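Local coordinates for protein beta-glucosidase (Chaetomella raphigera, PDB 6JXG) that probably hydrolyses terminal, non-reducing beta-D-glucosyl residues to release beta-D-glucose, a step in cellulose degradation, as a member of glycoside hydrolase family 3, at residues F72-Q77 and A504-Q509; I76-T81 and E125-D130; P109-I114 and L136-T141; A438-G443 and N482-L487. All coordinates share one frame; numbering follows the deposited sequence.

Interaction 1: residues F72-Q77 and A504-Q509; sequences FPTGIQ and AGVSGQ
The carbonyl oxygen of Val506 is gripped by two donors from a single residue. Thr74 OG1 gives the short bond, 2.7 Å to Val506 O, lying in the carbonyl plane with a C=O...donor angle of 155°, while the backbone Thr74 N adds a weak bond of 3.4 Å to Val506 O. The same hydroxyl also accepts: Thr74 is the N-cap of helix 75-79, and its OG1 takes Gln77 N at 3.2 Å. Gln77 CG stands anti to the backbone N (chi1 -176°) and the chain bends at chi2 (78°), which sets the two amide atoms against consecutive peptide groups. Its OE1 takes a weak bond of 3.3 Å from Val506 N, and its NE2 gives a weak one of 3.2 Å to Ala504 O. Gly505 passes beside Gln77 OE1 with positive phi, where a beta carbon would collide with that oxygen. Gly508 is constrained in the same way by the Phe72-Pro73 peptide. Val506 CG2 lies against Thr74, 3.5 Å from Thr74 OG1 and close to its CG2, the two side chains crossing obliquely, with Ile76 CG2 a looser neighbour. Farther out, the ring carbon Pro73 CG rests 3.4 Å from Ser507 O, and Gln77 CG lies 3.8 Å from Ser507 CB. Helix 323-332 covers Pro73 through Ala326 and Ile329. The contact joins a short helix of the N-terminal barrel domain to the loop after strand 498-503 of the C-terminal domain. Its chemistry implies a buried domain interface in which the Thr74 hydroxyl and Gln77 amide read loop backbone, three of the four bonds being weak.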
loop_
_atom_site.group_PDB
_atom_site.type_symbol
_atom_site.label_atom_id
_atom_site.label_comp_id
_atom_site.label_asym_id
_atom_site.label_seq_id
_atom_site.Cartn_x
_atom_site.Cartn_y
_atom_site.Cartn_z
ATOM N N PHE A 72 12.289 3.453 1.489
ATOM C CA PHE A 72 11.333 4.225 0.764
ATOM C C PHE A 72 10.137 4.546 1.660
ATOM O O PHE A 72 9.931 3.913 2.682
ATOM C CB PHE A 72 10.836 3.485 -0.467
ATOM C CG PHE A 72 11.895 3.227 -1.541
ATOM C CD1 PHE A 72 12.225 4.181 -2.480
ATOM C CD2 PHE A 72 12.604 2.049 -1.541
ATOM C CE1 PHE A 72 13.213 3.901 -3.430
ATOM C CE2 PHE A 72 13.564 1.773 -2.496
ATOM C CZ PHE A 72 13.876 2.743 -3.420
ATOM N N PRO A 73 9.334 5.547 1.288
ATOM C CA PRO A 73 8.057 5.791 1.953
ATOM C C PRO A 73 7.155 4.566 1.932
ATOM O O PRO A 73 7.250 3.677 1.033
ATOM C CB PRO A 73 7.432 6.909 1.120
ATOM C CG PRO A 73 8.572 7.622 0.506
ATOM C CD PRO A 73 9.652 6.582 0.293
ATOM N N THR A 74 6.301 4.508 2.911
ATOM C CA THR A 74 5.282 3.437 3.051
ATOM C C THR A 74 4.338 3.418 1.881
ATOM O O THR A 74 4.149 4.427 1.179
ATOM C CB THR A 74 4.481 3.612 4.331
ATOM O OG1 THR A 74 3.811 4.858 4.283
ATOM C CG2 THR A 74 5.414 3.579 5.560
ATOM N N GLY A 75 3.699 2.280 1.682
ATOM C CA GLY A 75 2.649 2.154 0.698
ATOM C C GLY A 75 1.614 3.251 0.814
ATOM O O GLY A 75 1.196 3.825 -0.172
ATOM N N ILE A 76 1.171 3.538 2.031
ATOM C CA ILE A 76 0.015 4.408 2.197
ATOM C C ILE A 76 0.421 5.827 1.901
ATOM O O ILE A 76 -0.431 6.599 1.380
ATOM C CB ILE A 76 -0.663 4.236 3.599
ATOM C CG1 ILE A 76 -2.065 4.861 3.638
ATOM C CG2 ILE A 76 0.205 4.819 4.715
ATOM C CD1 ILE A 76 -3.056 4.260 2.667
ATOM N N GLN A 77 1.664 6.192 2.249
ATOM C CA GLN A 77 2.258 7.512 1.856
ATOM C C GLN A 77 2.358 7.642 0.368
ATOM O O GLN A 77 2.054 8.717 -0.195
ATOM C CB GLN A 77 3.650 7.742 2.468
ATOM C CG GLN A 77 4.258 9.159 2.150
ATOM C CD GLN A 77 3.583 10.134 3.065
ATOM O OE1 GLN A 77 2.915 9.675 3.964
ATOM N NE2 GLN A 77 3.836 11.445 2.930
ATOM N N ALA A 504 1.364 14.427 7.777
ATOM C CA ALA A 504 2.628 14.214 7.051
ATOM C C ALA A 504 2.876 12.747 6.724
ATOM O O ALA A 504 3.772 12.429 5.937
ATOM C CB ALA A 504 3.767 14.725 7.914
ATOM N N GLY A 505 2.104 11.854 7.363
ATOM C CA GLY A 505 2.180 10.415 7.129
ATOM C C GLY A 505 3.424 9.752 7.661
ATOM O O GLY A 505 3.997 10.226 8.639
ATOM N N VAL A 506 3.878 8.695 6.970
ATOM C CA VAL A 506 4.970 7.844 7.395
ATOM C C VAL A 506 5.775 7.530 6.137
ATOM O O VAL A 506 5.364 6.776 5.270
ATOM C CB VAL A 506 4.511 6.591 8.169
ATOM C CG1 VAL A 506 4.082 6.994 9.572
ATOM C CG2 VAL A 506 3.282 5.966 7.527
ATOM N N SER A 507 6.885 8.235 6.034
ATOM C CA SER A 507 7.475 8.562 4.731
ATOM C C SER A 507 8.944 8.225 4.531
ATOM O O SER A 507 9.555 8.686 3.573
ATOM C CB SER A 507 7.184 10.056 4.353
ATOM O OG SER A 507 7.810 11.007 5.206
ATOM N N GLY A 508 9.502 7.328 5.352
ATOM C CA GLY A 508 10.813 6.811 5.044
ATOM C C GLY A 508 11.927 7.802 5.286
ATOM O O GLY A 508 11.731 8.872 5.918
ATOM N N GLN A 509 13.090 7.491 4.700
ATOM C CA GLN A 509 14.352 8.163 5.049
ATOM C C GLN A 509 14.399 9.654 4.811
ATOM O O GLN A 509 15.107 10.394 5.563
ATOM C CB GLN A 509 15.548 7.499 4.350
ATOM C CG GLN A 509 15.574 7.666 2.809
ATOM C CD GLN A 509 16.572 6.737 2.157
ATOM O OE1 GLN A 509 16.630 5.548 2.479
ATOM N NE2 GLN A 509 17.383 7.271 1.255
#

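Interaction 2: residues I76-T81 and E125-D130; sequences IQTAST and EGFSPD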
loop_
_atom_site.group_PDB
_atom_site.type_symbol
_atom_site.label_atom_id
_atom_site.label_comp_id
_atom_site.label_asym_id
_atom_site.label_seq_id
_atom_site.Cartn_x
_atom_site.Cartn_y
_atom_site.Cartn_z
ATOM N N ILE A 76 1.171 3.538 2.031
ATOM C CA ILE A 76 0.015 4.408 2.197
ATOM C C ILE A 76 0.421 5.827 1.901
ATOM O O ILE A 76 -0.431 6.599 1.380
ATOM C CB ILE A 76 -0.663 4.236 3.599
ATOM C CG1 ILE A 76 -2.065 4.861 3.638
ATOM C CG2 ILE A 76 0.205 4.819 4.715
ATOM C CD1 ILE A 76 -3.056 4.260 2.667
ATOM N N GLN A 77 1.664 6.192 2.249
ATOM C CA GLN A 77 2.258 7.512 1.856
ATOM C C GLN A 77 2.358 7.642 0.368
ATOM O O GLN A 77 2.054 8.717 -0.195
ATOM C CB GLN A 77 3.650 7.742 2.468
ATOM C CG GLN A 77 4.258 9.159 2.150
ATOM C CD GLN A 77 3.583 10.134 3.065
ATOM O OE1 GLN A 77 2.915 9.675 3.964
ATOM N NE2 GLN A 77 3.836 11.445 2.930
ATOM N N THR A 78 2.749 6.552 -0.283
ATOM C CA THR A 78 2.832 6.482 -1.753
ATOM C C THR A 78 1.437 6.694 -2.400
ATOM O O THR A 78 1.288 7.482 -3.350
ATOM C CB THR A 78 3.511 5.155 -2.133
ATOM O OG1 THR A 78 4.808 5.145 -1.571
ATOM C CG2 THR A 78 3.578 4.959 -3.593
ATOM N N ALA A 79 0.424 6.020 -1.858
ATOM C CA ALA A 79 -0.975 6.220 -2.340
ATOM C C ALA A 79 -1.422 7.619 -2.138
ATOM O O ALA A 79 -2.094 8.168 -3.030
ATOM C CB ALA A 79 -1.958 5.262 -1.732
ATOM N N SER A 80 -1.017 8.237 -1.026
ATOM C CA SER A 80 -1.402 9.598 -0.679
ATOM C C SER A 80 -0.939 10.684 -1.643
ATOM O O SER A 80 -1.456 11.821 -1.610
ATOM C CB SER A 80 -1.006 9.994 0.754
ATOM O OG SER A 80 -1.544 9.068 1.735
ATOM N N THR A 81 0.044 10.338 -2.503
ATOM C CA THR A 81 0.456 11.254 -3.559
ATOM C C THR A 81 -0.491 11.336 -4.679
ATOM O O THR A 81 -0.412 12.307 -5.431
ATOM C CB THR A 81 1.798 10.828 -4.210
ATOM O OG1 THR A 81 1.562 9.633 -5.004
ATOM C CG2 THR A 81 2.836 10.633 -3.117
ATOM N N GLU A 125 1.190 -0.443 5.065
ATOM C CA GLU A 125 1.953 -1.114 4.032
ATOM C C GLU A 125 1.250 -1.123 2.676
ATOM O O GLU A 125 1.905 -1.281 1.608
ATOM C CB GLU A 125 2.181 -2.593 4.398
ATOM C CG GLU A 125 2.901 -2.898 5.702
ATOM C CD GLU A 125 3.573 -4.254 5.716
ATOM O OE1 GLU A 125 4.389 -4.565 4.790
ATOM O OE2 GLU A 125 3.342 -5.027 6.679
ATOM N N GLY A 126 -0.073 -0.970 2.726
ATOM C CA GLY A 126 -0.938 -1.064 1.578
ATOM C C GLY A 126 -1.241 0.257 0.877
ATOM O O GLY A 126 -0.539 1.223 1.037
ATOM N N PHE A 127 -2.317 0.227 0.064
ATOM C CA PHE A 127 -2.619 1.243 -0.919
ATOM C C PHE A 127 -4.066 1.749 -0.832
ATOM O O PHE A 127 -4.695 2.115 -1.841
ATOM C CB PHE A 127 -2.359 0.705 -2.340
ATOM C CG PHE A 127 -0.903 0.559 -2.690
ATOM C CD1 PHE A 127 0.055 1.571 -2.363
ATOM C CD2 PHE A 127 -0.504 -0.507 -3.484
ATOM C CE1 PHE A 127 1.370 1.450 -2.786
ATOM C CE2 PHE A 127 0.836 -0.620 -3.893
ATOM C CZ PHE A 127 1.743 0.324 -3.550
ATOM N N SER A 128 -4.595 1.722 0.377
ATOM C CA SER A 128 -5.929 2.325 0.741
ATOM C C SER A 128 -7.114 1.385 0.681
ATOM O O SER A 128 -7.133 0.427 -0.071
ATOM C CB SER A 128 -6.238 3.593 -0.036
ATOM O OG SER A 128 -6.972 3.354 -1.192
ATOM N N PRO A 129 -8.173 1.722 1.438
ATOM C CA PRO A 129 -9.428 0.985 1.370
ATOM C C PRO A 129 -10.334 1.349 0.190
ATOM O O PRO A 129 -11.448 0.823 0.094
ATOM C CB PRO A 129 -10.133 1.342 2.708
ATOM C CG PRO A 129 -9.629 2.680 3.018
ATOM C CD PRO A 129 -8.162 2.648 2.591
ATOM N N ASP A 130 -9.826 2.136 -0.761
ATOM C CA ASP A 130 -10.471 2.313 -2.050
ATOM C C ASP A 130 -9.887 1.379 -3.103
ATOM O O ASP A 130 -8.698 1.423 -3.414
ATOM C CB ASP A 130 -10.322 3.728 -2.576
ATOM C CG ASP A 130 -11.086 3.899 -3.858
ATOM O OD1 ASP A 130 -12.350 4.019 -3.737
ATOM O OD2 ASP A 130 -10.461 3.841 -4.952
#
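At Gly126 the loop comes up to the start of the short helix 75-79. Gly126 O lies 3.0 Å from Ile76 N, yet the angle is too poor for a hydrogen bond. Phe127 follows. Its beta carbon leaves the backbone away from the helix, but the ring swings back (chi1 -73°) to lie obliquely against two small groups: Phe127 CE1 is 4.2 Å from the methyl Thr78 CG2, and Phe127 CD1 is 4.3 Å from Ala79 CB. Ala137, Met138 and Thr141 of helix 131-147 also touch this ring, so it is wedged between two helices of the barrel domain. Thr78 can offer its methyl because its hydroxyl bonds back to Thr74 O. Ser128 meets the end of Ile76, whose CG1 is anti to the backbone N (chi1 -165°), bringing CD1 to 3.7 Å from Ser128 N. The hydroxyl of Ser128 accepts from Asp130 N at 3.1 Å, with an N-H...O angle of 152°, and so closes an ST turn. Past Pro129, Asp130 is the N-cap of helix 131-147: OD2 takes Leu133 N, while OD1 forms a salt bridge with Arg560. Within 76-81, the carbonyl of Ile76 receives both the backbone N and the hydroxyl of Ser80, with Ser80 OG 2.7 Å from Ile76 O. Polar groups are therefore largely settled within each segment or with third parties, and what the helix and the loop share is aliphatic and aromatic surface, a contact that depends on shape more than on directed bonds.

Interaction 3: residues P109-I114 and L136-T141; sequences PVAGPI and LAMSNT
This is an apolar contact centred on a methionine, in which the loop after strand 105-106 packs against helix 131-147 inside the N-terminal barrel domain. The chain of Met138 is bent at both chi2 (-63°) and chi3 (-65°), which turns its thioether to the loop. Its terminal methyl sits between two loop side chains: Met138 CE is 3.6 Å from Pro109 CG and 3.7 Å from Ala111 CB. The sulphur lies against the backbone just beyond, with Met138 SD 3.5 Å from Ala111 N. One turn along the helix, Thr141 presents its methyl to the proline, CG2 being 3.9 Å from Pro109 CG, while its hydroxyl is spent on the helix, 2.7 Å from OG1 to Ala137 O. Pro109 follows a cis peptide bond, its beta carbon points toward the helix, and its CG makes the closest contacts. An alanine at Met138 would lose the thioether and methyl, and would probably leave Pro109 and Ala111 poorly packed. Around the contact, Pro185 and Ala189 of helix 184-191 flank Met138, Ala154 of the neighbouring strand 151-157 also touches it, and Ile87 of helix 84-100 meets Thr141.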
loop_
_atom_site.group_PDB
_atom_site.type_symbol
_atom_site.label_atom_id
_atom_site.label_comp_id
_atom_site.label_asym_id
_atom_site.label_seq_id
_atom_site.Cartn_x
_atom_site.Cartn_y
_atom_site.Cartn_z
ATOM N N PRO A 109 4.075 -5.608 -3.886
ATOM C CA PRO A 109 3.413 -4.763 -2.962
ATOM C C PRO A 109 2.162 -5.419 -2.301
ATOM O O PRO A 109 1.881 -6.558 -2.491
ATOM C CB PRO A 109 3.019 -3.562 -3.797
ATOM C CG PRO A 109 2.699 -4.148 -5.180
ATOM C CD PRO A 109 3.604 -5.384 -5.260
ATOM N N VAL A 110 1.512 -4.646 -1.438
ATOM C CA VAL A 110 0.452 -5.146 -0.585
ATOM C C VAL A 110 -0.921 -4.690 -1.041
ATOM O O VAL A 110 -1.256 -3.496 -0.955
ATOM C CB VAL A 110 0.725 -4.708 0.878
ATOM C CG1 VAL A 110 -0.448 -5.084 1.760
ATOM C CG2 VAL A 110 2.032 -5.320 1.432
ATOM N N ALA A 111 -1.690 -5.637 -1.581
ATOM C CA ALA A 111 -3.123 -5.457 -1.915
ATOM C C ALA A 111 -4.109 -5.877 -0.836
ATOM O O ALA A 111 -5.312 -5.594 -0.971
ATOM C CB ALA A 111 -3.490 -6.237 -3.150
ATOM N N GLY A 112 -3.633 -6.624 0.162
ATOM C CA GLY A 112 -4.471 -7.209 1.253
ATOM C C GLY A 112 -3.566 -7.225 2.494
ATOM O O GLY A 112 -2.532 -7.897 2.540
ATOM N N PRO A 113 -3.938 -6.502 3.543
ATOM C CA PRO A 113 -5.175 -5.767 3.750
ATOM C C PRO A 113 -5.309 -4.495 2.858
ATOM O O PRO A 113 -4.285 -3.811 2.516
ATOM C CB PRO A 113 -5.046 -5.336 5.175
ATOM C CG PRO A 113 -3.547 -5.143 5.390
ATOM C CD PRO A 113 -2.975 -6.309 4.653
ATOM N N ILE A 114 -6.540 -4.155 2.518
ATOM C CA ILE A 114 -6.825 -2.841 1.931
ATOM C C ILE A 114 -6.942 -1.805 3.056
ATOM O O ILE A 114 -6.686 -0.613 2.841
ATOM C CB ILE A 114 -8.083 -2.810 1.025
ATOM C CG1 ILE A 114 -9.384 -2.979 1.818
ATOM C CG2 ILE A 114 -8.017 -3.839 -0.126
ATOM C CD1 ILE A 114 -10.652 -2.833 0.918
ATOM N N LEU A 136 -4.655 0.912 -9.075
ATOM C CA LEU A 136 -3.697 1.726 -9.834
ATOM C C LEU A 136 -2.301 1.776 -9.152
ATOM O O LEU A 136 -1.267 1.729 -9.832
ATOM C CB LEU A 136 -4.209 3.155 -10.108
ATOM C CG LEU A 136 -4.931 3.358 -11.469
ATOM C CD1 LEU A 136 -4.088 3.133 -12.728
ATOM C CD2 LEU A 136 -6.122 2.470 -11.530
ATOM N N ALA A 137 -2.288 1.855 -7.835
ATOM C CA ALA A 137 -1.032 1.811 -7.116
ATOM C C ALA A 137 -0.323 0.439 -7.277
ATOM O O ALA A 137 0.886 0.411 -7.524
ATOM C CB ALA A 137 -1.203 2.185 -5.664
ATOM N N MET A 138 -1.077 -0.642 -7.178
ATOM C CA MET A 138 -0.597 -1.995 -7.357
ATOM C C MET A 138 0.022 -2.159 -8.744
ATOM O O MET A 138 1.177 -2.602 -8.836
ATOM C CB MET A 138 -1.686 -3.073 -7.148
ATOM C CG MET A 138 -2.152 -3.330 -5.725
ATOM S SD MET A 138 -0.952 -3.928 -4.603
ATOM C CE MET A 138 -0.592 -5.527 -5.331
ATOM N N SER A 139 -0.707 -1.743 -9.796
ATOM C CA SER A 139 -0.250 -1.984 -11.160
ATOM C C SER A 139 0.956 -1.123 -11.484
ATOM O O SER A 139 1.962 -1.631 -12.038
ATOM C CB SER A 139 -1.385 -1.769 -12.187
ATOM O OG SER A 139 -1.838 -0.448 -12.134
ATOM N N ASN A 140 0.987 0.112 -10.997
ATOM C CA ASN A 140 2.144 0.934 -11.300
ATOM C C ASN A 140 3.370 0.470 -10.498
ATOM O O ASN A 140 4.473 0.543 -10.995
ATOM C CB ASN A 140 1.869 2.429 -11.049
ATOM C CG ASN A 140 1.192 3.072 -12.210
ATOM O OD1 ASN A 140 1.830 3.399 -13.217
ATOM N ND2 ASN A 140 -0.115 3.242 -12.096
ATOM N N THR A 141 3.175 0.047 -9.248
ATOM C CA THR A 141 4.309 -0.486 -8.450
ATOM C C THR A 141 4.914 -1.779 -9.044
ATOM O O THR A 141 6.111 -1.933 -9.181
ATOM C CB THR A 141 3.868 -0.766 -7.001
ATOM O OG1 THR A 141 3.341 0.462 -6.407
ATOM C CG2 THR A 141 5.043 -1.270 -6.226
#

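Interaction 4: residues A438-G443 and N482-L487; sequences ADSGEG and NSVGPL
Ala438 O is held by one full hydrogen bond and one weaker C-H contact. Val484 N donates to Ala438 O at 3.1 Å with an N-H...O angle of 163°, and Ser483 CA approaches the same oxygen at 3.4 Å in a CA-H...O contact. Toward the same strand, Ala438 N gives a bond of 3.2 Å to Asn482 O, so that Ala438 is bridged in parallel to Ser483. The ladder joins strands 431-438 and 477-483, neighbours in the mixed sheet of the C-terminal domain, at the ends from which their loops leave. Ala438 and Ser483 direct their beta carbons to the same face of the sheet. There, Ser483 OG, anti to its backbone N (chi1 173°), reaches forward along the chain to give a 2.5 Å bond to Gly485 O, in the carbonyl plane and on a lone pair. The methyl of Ala438 touches both this hydroxyl and a leucine branch, with Ala438 CB 3.5 Å from Ser483 OG and 3.6 Å from Leu487 CD2. An alanine at Ser483 would lose the bond to Gly485 O and would probably loosen the turn that carries Leu487 over Ala438. Beyond the bridge, Val484 points toward the 438-443 segment: its CG2, in the crowded position between the backbone N and the carbonyl carbon, lies 3.4 Å from Ser440 OG, a hydroxyl bonded to Gly121 O in the barrel domain. Farther along the same loop, Glu442 forms a salt bridge with Arg166. Asp439, crossing Val484 obliquely, sets its carboxylate beside CG1 and takes a weak bond from Ser440 N to OD1.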
loop_
_atom_site.group_PDB
_atom_site.type_symbol
_atom_site.label_atom_id
_atom_site.label_comp_id
_atom_site.label_asym_id
_atom_site.label_seq_id
_atom_site.Cartn_x
_atom_site.Cartn_y
_atom_site.Cartn_z
ATOM N N ALA A 438 1.115 8.314 15.456
ATOM C CA ALA A 438 0.431 7.103 15.796
ATOM C C ALA A 438 1.049 5.951 14.996
ATOM O O ALA A 438 1.313 6.119 13.823
ATOM C CB ALA A 438 -1.071 7.197 15.552
ATOM N N ASP A 439 1.280 4.803 15.643
ATOM C CA ASP A 439 2.024 3.731 15.041
ATOM C C ASP A 439 1.284 2.421 15.129
ATOM O O ASP A 439 0.316 2.272 15.857
ATOM C CB ASP A 439 3.431 3.662 15.722
ATOM C CG ASP A 439 4.481 2.937 14.938
ATOM O OD1 ASP A 439 4.257 2.592 13.738
ATOM O OD2 ASP A 439 5.598 2.728 15.570
ATOM N N SER A 440 1.755 1.450 14.354
ATOM C CA SER A 440 1.193 0.105 14.402
ATOM C C SER A 440 2.101 -0.768 13.532
ATOM O O SER A 440 3.018 -0.292 12.869
ATOM C CB SER A 440 -0.282 0.093 13.905
ATOM O OG SER A 440 -0.443 0.298 12.496
ATOM N N GLY A 441 1.769 -2.032 13.490
ATOM C CA GLY A 441 2.570 -3.001 12.774
ATOM C C GLY A 441 2.004 -4.389 12.738
ATOM O O GLY A 441 0.845 -4.649 13.105
ATOM N N GLU A 442 2.837 -5.289 12.228
ATOM C CA GLU A 442 2.503 -6.655 12.101
ATOM C C GLU A 442 2.318 -7.336 13.475
ATOM O O GLU A 442 2.981 -7.011 14.461
ATOM C CB GLU A 442 3.606 -7.367 11.267
ATOM C CG GLU A 442 3.239 -8.783 10.902
ATOM C CD GLU A 442 4.229 -9.434 9.930
ATOM O OE1 GLU A 442 4.074 -10.653 9.683
ATOM O OE2 GLU A 442 5.005 -8.698 9.302
ATOM N N GLY A 443 1.393 -8.242 13.517
ATOM C CA GLY A 443 1.007 -8.851 14.794
ATOM C C GLY A 443 1.921 -9.925 15.388
ATOM O O GLY A 443 1.412 -10.851 15.982
ATOM N N ASN A 482 2.641 12.532 12.229
ATOM C CA ASN A 482 3.180 11.373 11.502
ATOM C C ASN A 482 2.415 10.121 11.968
ATOM O O ASN A 482 2.700 9.583 13.034
ATOM C CB ASN A 482 4.696 11.261 11.744
ATOM C CG ASN A 482 5.484 12.306 11.020
ATOM O OD1 ASN A 482 5.664 12.258 9.749
ATOM N ND2 ASN A 482 5.962 13.283 11.761
ATOM N N SER A 483 1.440 9.638 11.159
ATOM C CA SER A 483 0.603 8.538 11.549
ATOM C C SER A 483 0.424 7.531 10.446
ATOM O O SER A 483 0.337 7.885 9.264
ATOM C CB SER A 483 -0.799 9.051 11.917
ATOM O OG SER A 483 -1.758 8.026 12.170
ATOM N N VAL A 484 0.359 6.274 10.879
ATOM C CA VAL A 484 0.085 5.111 10.022
ATOM C C VAL A 484 -1.309 5.039 9.486
ATOM O O VAL A 484 -1.579 4.243 8.582
ATOM C CB VAL A 484 0.413 3.793 10.743
ATOM C CG1 VAL A 484 1.892 3.768 11.051
ATOM C CG2 VAL A 484 -0.389 3.621 12.060
ATOM N N GLY A 485 -2.239 5.843 10.039
ATOM C CA GLY A 485 -3.607 5.768 9.607
ATOM C C GLY A 485 -4.485 6.784 10.268
ATOM O O GLY A 485 -3.986 7.568 11.051
ATOM N N PRO A 486 -5.782 6.731 9.989
ATOM C CA PRO A 486 -6.743 7.683 10.546
ATOM C C PRO A 486 -6.595 7.843 12.047
ATOM O O PRO A 486 -6.313 6.871 12.801
ATOM C CB PRO A 486 -8.105 7.033 10.237
ATOM C CG PRO A 486 -7.863 6.071 9.146
ATOM C CD PRO A 486 -6.443 5.670 9.201
ATOM N N LEU A 487 -6.812 9.064 12.482
ATOM C CA LEU A 487 -6.905 9.415 13.864
ATOM C C LEU A 487 -8.151 10.348 14.024
ATOM O O LEU A 487 -8.495 11.092 13.127
ATOM C CB LEU A 487 -5.668 10.154 14.351
ATOM C CG LEU A 487 -4.364 9.401 14.349
ATOM C CD1 LEU A 487 -3.206 10.305 14.580
ATOM C CD2 LEU A 487 -4.516 8.378 15.485
#

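Interaction 1 joins the barrel domain to the C-terminal domain; interactions 2 and 4 adjoin it, and interaction 3 lies beyond interaction 2. Interactions 1 and 2 share helix 75-79 and have centres about 9 Å apart. Interactions 2 and 3, centres about 8 Å apart, alternate along the chain inside the barrel domain and meet where Ser128 and Pro129 pack on Ile114. Interaction 4 belongs to the sheet of the C-terminal domain. It is nested, like interaction 3, within the long loop closed by interaction 1, and touches it where Gly505 meets Asn482 and Val506 meets Ser483. Interactions 3 and 4 stay apart, nearest atoms about 9 Å away. Buried packing thus runs from barrel helix to C-terminal sheet, tying the two domains together.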